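Long-range contact in structural PPIase-like protein L605 (Mimivirus, PDB 2OSE), which is a viral cyclophilin that forms a homotrimer and may act as a peptidyl-prolyl cis-trans isomerase: residues R30-L35 / Q172-L177. Sequence-based numbering, arbitrary orientation.
Sequences RLQIKL and QVYGGL
Tyr-174 sets one face of its ring against Gln-32 CB and its CD2-CE2 edge against the backbone of Ile-33 and Lys-34, just where two antiparallel strands of the cyclophilin barrel slip by one residue. Lys-34 and Gln-172 form a hydrogen-bonded pair, each N donating to the other's O, and Ile-33 and Val-173 follow as a non-hydrogen-bonded pair. Then comes a classic beta bulge: Tyr-174 and Gly-175 both face Gln-32. Gln-32 O accepts from Tyr-174 N at 2.8 Å. Gly-175 N gives the same oxygen a second, weak bond. Gln-32 N donates to Gly-175 O with an N-H...O angle of 159°.

From Gln-32, CB sits over the ring face in a CH-pi contact, 3.8 Å from the Tyr-174 centroid and offset toward the rim. The chain runs on extended past CG; CD passes 4.1 Å from Tyr-174 CE1. At the tip, OE1 lies 3.4 Å from Gly-175 CA and accepts from a water that also donates to Tyr-174 O, while NE2 hydrogen-bonds to Tyr-206 OH. Tyr-174 reaches this spot because its CG stands between its own backbone N and carbonyl carbon (chi1 64°), which tips the ring over strand 26-35. Arg-16 adds a cation-pi contact to the ring.

On the other face of the sheet, Ile-33 CG1 meets Val-173 CG2, and Leu-31 CD2 touches Gly-176 O; Ile-149 packs against both Leu-31 and Val-173. Gly-176 CA comes to 3.5 Å from Arg-30 O in a CA-H...O contact, at the N-cap position right before helix 177-186. The bulge closes the strand pairing: Tyr-206 and water satisfy the Gln-32 amide on one side, whereas apolar contact alone joins the buried Ile-33 and Val-173 side chains on the other.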
ATOM      1  N   ARG A  30       3.989   3.392  27.299  1.00 23.87           N
ATOM      2  CA  ARG A  30       2.540   3.364  27.565  1.00 22.60           C
ATOM      3  C   ARG A  30       1.893   4.745  27.382  1.00 22.22           C
ATOM      4  O   ARG A  30       2.403   5.740  27.879  1.00 21.95           O
ATOM      5  CB  ARG A  30       2.273   2.833  28.990  1.00 21.36           C
ATOM      6  CG  ARG A  30       0.820   2.824  29.442  1.00 21.83           C
ATOM      7  CD  ARG A  30       0.650   1.995  30.698  1.00 22.72           C
ATOM      8  NE  ARG A  30       0.689   0.558  30.384  1.00 23.55           N
ATOM      9  CZ  ARG A  30       0.102  -0.400  31.114  1.00 23.41           C
ATOM     10  NH1 ARG A  30      -0.573  -0.105  32.220  1.00 26.29           N
ATOM     11  NH2 ARG A  30       0.189  -1.669  30.749  1.00 26.58           N
ATOM     12  N   LEU A  31       0.766   4.792  26.665  1.00 20.64           N
ATOM     13  CA  LEU A  31      -0.031   6.020  26.574  1.00 20.91           C
ATOM     14  C   LEU A  31      -1.115   5.991  27.628  1.00 20.67           C
ATOM     15  O   LEU A  31      -1.696   4.951  27.873  1.00 22.72           O
ATOM     16  CB  LEU A  31      -0.666   6.141  25.182  1.00 20.45           C
ATOM     17  CG  LEU A  31       0.274   6.126  23.970  1.00 18.95           C
ATOM     18  CD1 LEU A  31      -0.614   6.235  22.684  1.00 23.08           C
ATOM     19  CD2 LEU A  31       1.320   7.241  24.014  1.00 20.49           C
ATOM     20  N   GLN A  32      -1.343   7.123  28.281  1.00 20.03           N
ATOM     21  CA  GLN A  32      -2.397   7.297  29.262  1.00 19.76           C
ATOM     22  C   GLN A  32      -3.257   8.400  28.714  1.00 19.87           C
ATOM     23  O   GLN A  32      -2.761   9.472  28.394  1.00 18.66           O
ATOM     24  CB  GLN A  32      -1.784   7.753  30.580  1.00 20.03           C
ATOM     25  CG  GLN A  32      -0.912   6.664  31.300  1.00 21.41           C
ATOM     26  CD  GLN A  32      -0.329   7.234  32.558  1.00 23.43           C
ATOM     27  OE1 GLN A  32       0.513   8.117  32.488  1.00 25.82           O
ATOM     28  NE2 GLN A  32      -0.789   6.767  33.716  1.00 22.81           N
ATOM     29  N   ILE A  33      -4.546   8.128  28.579  1.00 20.78           N
ATOM     30  CA  ILE A  33      -5.424   9.018  27.825  1.00 22.27           C
ATOM     31  C   ILE A  33      -6.637   9.371  28.672  1.00 22.59           C
ATOM     32  O   ILE A  33      -7.279   8.484  29.237  1.00 22.12           O
ATOM     33  CB  ILE A  33      -5.896   8.318  26.509  1.00 22.85           C
ATOM     34  CG1 ILE A  33      -4.717   8.077  25.551  1.00 21.91           C
ATOM     35  CG2 ILE A  33      -6.981   9.158  25.765  1.00 23.91           C
ATOM     36  CD1 ILE A  33      -5.011   7.019  24.490  1.00 22.56           C
ATOM     37  N   LYS A  34      -6.925  10.666  28.775  1.00 23.78           N
ATOM     38  CA  LYS A  34      -8.148  11.130  29.408  1.00 25.78           C
ATOM     39  C   LYS A  34      -9.192  11.495  28.339  1.00 25.12           C
ATOM     40  O   LYS A  34      -8.904  12.284  27.462  1.00 24.03           O
ATOM     41  CB  LYS A  34      -7.842  12.390  30.228  1.00 25.74           C
ATOM     42  CG  LYS A  34      -9.052  12.908  31.010  1.00 27.09           C
ATOM     43  CD  LYS A  34      -8.634  14.113  31.909  1.00 30.52           C
ATOM     44  CE  LYS A  34      -8.867  15.473  31.336  1.00 36.13           C
ATOM     45  NZ  LYS A  34      -9.154  16.492  32.433  1.00 37.01           N
ATOM     46  N   LEU A  35     -10.394  10.939  28.454  1.00 25.51           N
ATOM     47  CA  LEU A  35     -11.440  11.152  27.467  1.00 26.42           C
ATOM     48  C   LEU A  35     -12.441  12.205  27.938  1.00 27.63           C
ATOM     49  O   LEU A  35     -12.568  12.481  29.149  1.00 27.04           O
ATOM     50  CB  LEU A  35     -12.152   9.833  27.127  1.00 26.07           C
ATOM     51  CG  LEU A  35     -11.136   8.917  26.414  1.00 29.16           C
ATOM     52  CD1 LEU A  35     -10.782   7.750  27.339  1.00 28.60           C
ATOM     53  CD2 LEU A  35     -11.645   8.419  25.139  1.00 29.39           C
ATOM     54  N   GLN A 172      -7.297  13.389  25.281  1.00 22.44           N
ATOM     55  CA  GLN A 172      -5.896  13.859  25.228  1.00 23.39           C
ATOM     56  C   GLN A 172      -5.023  12.838  25.951  1.00 21.99           C
ATOM     57  O   GLN A 172      -5.450  12.244  26.908  1.00 21.20           O
ATOM     58  CB  GLN A 172      -5.732  15.201  25.956  1.00 23.69           C
ATOM     59  CG  GLN A 172      -6.061  15.092  27.465  1.00 25.95           C
ATOM     60  CD  GLN A 172      -5.843  16.389  28.235  1.00 27.57           C
ATOM     61  OE1 GLN A 172      -4.698  16.837  28.434  1.00 32.25           O
ATOM     62  NE2 GLN A 172      -6.943  16.996  28.690  1.00 26.26           N
ATOM     63  N   VAL A 173      -3.775  12.736  25.533  1.00 22.26           N
ATOM     64  CA  VAL A 173      -2.754  11.949  26.190  1.00 22.57           C
ATOM     65  C   VAL A 173      -2.254  12.750  27.382  1.00 22.53           C
ATOM     66  O   VAL A 173      -1.800  13.871  27.200  1.00 25.00           O
ATOM     67  CB  VAL A 173      -1.577  11.646  25.200  1.00 22.69           C
ATOM     68  CG1 VAL A 173      -0.423  10.929  25.927  1.00 19.74           C
ATOM     69  CG2 VAL A 173      -2.072  10.776  24.010  1.00 22.18           C
ATOM     70  N   TYR A 174      -2.350  12.207  28.593  1.00 22.31           N
ATOM     71  CA  TYR A 174      -1.808  12.943  29.771  1.00 22.15           C
ATOM     72  C   TYR A 174      -0.516  12.294  30.336  1.00 22.08           C
ATOM     73  O   TYR A 174       0.074  12.802  31.306  1.00 22.56           O
ATOM     74  CB  TYR A 174      -2.885  13.128  30.865  1.00 21.69           C
ATOM     75  CG  TYR A 174      -3.379  11.817  31.478  1.00 20.73           C
ATOM     76  CD1 TYR A 174      -2.757  11.271  32.587  1.00 20.73           C
ATOM     77  CD2 TYR A 174      -4.446  11.100  30.898  1.00 20.93           C
ATOM     78  CE1 TYR A 174      -3.193  10.050  33.130  1.00 17.69           C
ATOM     79  CE2 TYR A 174      -4.889   9.906  31.442  1.00 22.29           C
ATOM     80  CZ  TYR A 174      -4.253   9.392  32.561  1.00 20.44           C
ATOM     81  OH  TYR A 174      -4.677   8.205  33.093  1.00 21.37           O
ATOM     82  N   GLY A 175      -0.096  11.196  29.717  1.00 20.96           N
ATOM     83  CA  GLY A 175       1.123  10.488  30.063  1.00 21.32           C
ATOM     84  C   GLY A 175       1.578   9.716  28.835  1.00 22.23           C
ATOM     85  O   GLY A 175       0.750   9.080  28.174  1.00 21.20           O
ATOM     86  N   GLY A 176       2.871   9.796  28.490  1.00 22.21           N
ATOM     87  CA  GLY A 176       3.374   9.063  27.314  1.00 22.71           C
ATOM     88  C   GLY A 176       3.531   9.860  26.032  1.00 23.86           C
ATOM     89  O   GLY A 176       3.679   9.284  24.969  1.00 24.26           O
ATOM     90  N   LEU A 177       3.515  11.187  26.110  1.00 23.91           N
ATOM     91  CA  LEU A 177       3.882  12.009  24.964  1.00 24.73           C
ATOM     92  C   LEU A 177       5.287  11.692  24.476  1.00 24.88           C
ATOM     93  O   LEU A 177       5.556  11.785  23.265  1.00 25.09           O
ATOM     94  CB  LEU A 177       3.803  13.511  25.282  1.00 23.95           C
ATOM     95  CG  LEU A 177       2.417  14.051  25.644  1.00 26.20           C
ATOM     96  CD1 LEU A 177       2.574  15.498  25.982  1.00 26.17           C
ATOM     97  CD2 LEU A 177       1.536  13.895  24.409  1.00 25.03           C
TER
HETATM   98  O   HOH W   1       0.850  10.933  33.769  1.00 26.05           O
HETATM   99  O   HOH W   2      -7.077  18.552  31.046  1.00 44.97           O